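Local coordinates for NS3-like protein (Alongshan virus, PDB 6M40) that is the helicase part of a viral NS3-like protein and probably couples ATP hydrolysis to the unwinding of RNA, at residues Y113-H119 and C145-T151. Coordinates in Å, arbitrary orientation, origin at the centre of the assembly. Residues are numbered along the deposited sequence.
Sequences YVLDETH and CIEMTAT
Strands 113-116 and 145-149 are extended and run parallel, 7° apart with axes 4.8 Å apart, pairing Tyr113 with Cys145 through Asp116 with Met148. Tyr113, Leu115, Cys145 and Glu147 share one face; Val114, Asp116, Ile146 and Met148 share the other. Cys145 SG lies 4.2 Å from Leu115 CD1. Ile146 N donates a hydrogen bond to Tyr113 O (3.1 Å), and Leu115 N one to Ile146 O (3.0 Å). Ile146 CB meets Val114 CG2 at 4.1 Å. Glu147 OE2 is hydrogen-bonded to His133 NE2. Met148, a selenomethionine, donates from N to Leu115 O (3.1 Å); its O accepts from Glu117 N (3.0 Å). Glu117 is left-handed (phi/psi 66/42°). Thr149 CB and Ala150 N approach the ring edge of His119 (chi1 p), 3.3 and 3.0 Å from His119 ND1.

Asp-Glu-Thr-His is the DExH motif II of superfamily 2 helicases, here with Asp116 salt-bridged to P-loop Lys31; Thr149-Ala150-Thr151 matches motif III. Helix 123-136 makes the beta-alpha-beta crossover, helix 31-42 covers Val114, Ile146 and Met148, and strands 48-53 and 20-24 flank the pair.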
loop_
_atom_site.group_PDB
_atom_site.type_symbol
_atom_site.label_atom_id
_atom_site.label_comp_id
_atom_site.label_asym_id
_atom_site.label_seq_id
_atom_site.Cartn_x
_atom_site.Cartn_y
_atom_site.Cartn_z
ATOM N N TYR A 113 -10.787 -15.719 5.137
ATOM C CA TYR A 113 -9.923 -14.810 4.395
ATOM C C TYR A 113 -8.515 -14.881 4.979
ATOM O O TYR A 113 -8.333 -15.216 6.151
ATOM C CB TYR A 113 -10.518 -13.380 4.417
ATOM C CG TYR A 113 -11.985 -13.351 3.964
ATOM C CD1 TYR A 113 -13.018 -13.662 4.851
ATOM C CD2 TYR A 113 -12.334 -13.036 2.648
ATOM C CE1 TYR A 113 -14.352 -13.656 4.448
ATOM C CE2 TYR A 113 -13.679 -13.028 2.235
ATOM C CZ TYR A 113 -14.672 -13.337 3.145
ATOM O OH TYR A 113 -15.995 -13.330 2.761
ATOM N N VAL A 114 -7.513 -14.648 4.130
ATOM C CA VAL A 114 -6.123 -14.487 4.555
ATOM C C VAL A 114 -5.601 -13.233 3.869
ATOM O O VAL A 114 -5.515 -13.193 2.635
ATOM C CB VAL A 114 -5.238 -15.698 4.187
ATOM C CG1 VAL A 114 -3.771 -15.331 4.314
ATOM C CG2 VAL A 114 -5.555 -16.910 5.065
ATOM N N LEU A 115 -5.250 -12.221 4.651
ATOM C CA LEU A 115 -4.813 -10.941 4.115
ATOM C C LEU A 115 -3.356 -10.696 4.468
ATOM O O LEU A 115 -2.956 -10.847 5.624
ATOM C CB LEU A 115 -5.673 -9.803 4.657
ATOM C CG LEU A 115 -7.068 -9.597 4.065
ATOM C CD1 LEU A 115 -7.974 -10.788 4.267
ATOM C CD2 LEU A 115 -7.652 -8.352 4.709
ATOM N N ASP A 116 -2.574 -10.312 3.469
ATOM C CA ASP A 116 -1.145 -10.091 3.610
ATOM C C ASP A 116 -0.843 -8.623 3.363
ATOM O O ASP A 116 -1.402 -8.009 2.449
ATOM C CB ASP A 116 -0.354 -10.968 2.627
ATOM C CG ASP A 116 1.150 -10.814 2.761
ATOM O OD1 ASP A 116 1.623 -10.335 3.803
ATOM O OD2 ASP A 116 1.860 -11.171 1.799
ATOM N N GLU A 117 0.039 -8.062 4.185
ATOM C CA GLU A 117 0.410 -6.651 4.082
ATOM C C GLU A 117 -0.771 -5.746 4.422
ATOM O O GLU A 117 -1.028 -4.744 3.747
ATOM C CB GLU A 117 0.951 -6.324 2.693
ATOM C CG GLU A 117 2.164 -7.135 2.279
ATOM C CD GLU A 117 3.439 -6.659 2.945
ATOM O OE1 GLU A 117 3.805 -5.483 2.760
ATOM O OE2 GLU A 117 4.074 -7.459 3.656
ATOM N N THR A 118 -1.510 -6.107 5.468
ATOM C CA THR A 118 -2.661 -5.310 5.874
ATOM C C THR A 118 -2.282 -3.867 6.190
ATOM O O THR A 118 -3.176 -3.020 6.328
ATOM C CB THR A 118 -3.328 -5.946 7.091
ATOM O OG1 THR A 118 -2.917 -7.312 7.203
ATOM C CG2 THR A 118 -4.833 -5.900 6.948
ATOM N N HIS A 119 -0.983 -3.572 6.281
ATOM C CA HIS A 119 -0.461 -2.282 6.706
ATOM C C HIS A 119 -0.248 -1.314 5.543
ATOM O O HIS A 119 0.466 -0.312 5.702
ATOM C CB HIS A 119 0.867 -2.485 7.436
ATOM C CG HIS A 119 1.872 -3.250 6.628
ATOM N ND1 HIS A 119 2.317 -4.502 6.986
ATOM C CD2 HIS A 119 2.480 -2.957 5.453
ATOM C CE1 HIS A 119 3.178 -4.935 6.083
ATOM N NE2 HIS A 119 3.292 -4.017 5.142
ATOM N N CYS A 145 -10.480 -15.109 9.904
ATOM C CA CYS A 145 -9.547 -14.307 9.123
ATOM C C CYS A 145 -8.155 -14.440 9.726
ATOM O O CYS A 145 -8.000 -14.630 10.933
ATOM C CB CYS A 145 -9.973 -12.827 9.084
ATOM S SG CYS A 145 -8.826 -11.690 8.256
ATOM N N ILE A 146 -7.139 -14.326 8.877
ATOM C CA ILE A 146 -5.756 -14.280 9.317
ATOM C C ILE A 146 -5.131 -13.024 8.724
ATOM O O ILE A 146 -4.911 -12.946 7.508
ATOM C CB ILE A 146 -4.972 -15.533 8.914
ATOM C CG1 ILE A 146 -5.532 -16.750 9.656
ATOM C CG2 ILE A 146 -3.490 -15.360 9.234
ATOM C CD1 ILE A 146 -4.854 -18.045 9.322
ATOM N N GLU A 147 -4.846 -12.051 9.579
ATOM C CA GLU A 147 -4.124 -10.851 9.198
ATOM C C GLU A 147 -2.634 -11.037 9.449
ATOM O O GLU A 147 -2.231 -11.586 10.479
ATOM C CB GLU A 147 -4.608 -9.648 10.007
ATOM C CG GLU A 147 -5.751 -8.877 9.422
ATOM C CD GLU A 147 -6.002 -7.604 10.189
ATOM O OE1 GLU A 147 -5.045 -7.062 10.781
ATOM O OE2 GLU A 147 -7.158 -7.151 10.215
HETATM N N MSE A 148 -1.820 -10.553 8.520
HETATM C CA MSE A 148 -0.376 -10.601 8.696
HETATM C C MSE A 148 0.258 -9.328 8.156
HETATM O O MSE A 148 0.039 -8.933 7.020
HETATM C CB MSE A 148 0.236 -11.839 8.029
HETATM C CG MSE A 148 -0.503 -12.338 6.793
HETATM SE SE MSE A 148 0.311 -13.992 6.121
HETATM C CE MSE A 148 1.904 -13.213 5.278
ATOM N N THR A 149 1.045 -8.685 9.016
ATOM C CA THR A 149 1.617 -7.379 8.735
ATOM C C THR A 149 2.983 -7.267 9.393
ATOM O O THR A 149 3.340 -8.050 10.275
ATOM C CB THR A 149 0.741 -6.242 9.273
ATOM O OG1 THR A 149 0.486 -6.487 10.661
ATOM C CG2 THR A 149 -0.547 -6.141 8.516
ATOM N N ALA A 150 3.726 -6.238 8.988
ATOM C CA ALA A 150 4.975 -5.860 9.637
ATOM C C ALA A 150 4.791 -4.685 10.596
ATOM O O ALA A 150 5.704 -3.870 10.759
ATOM C CB ALA A 150 6.033 -5.528 8.586
ATOM N N THR A 151 3.626 -4.585 11.234
ATOM C CA THR A 151 3.333 -3.500 12.172
ATOM C C THR A 151 2.269 -3.930 13.175
ATOM O O THR A 151 1.680 -3.105 13.868
ATOM C CB THR A 151 2.837 -2.236 11.455
ATOM O OG1 THR A 151 1.650 -2.548 10.716
ATOM C CG2 THR A 151 3.899 -1.684 10.515
#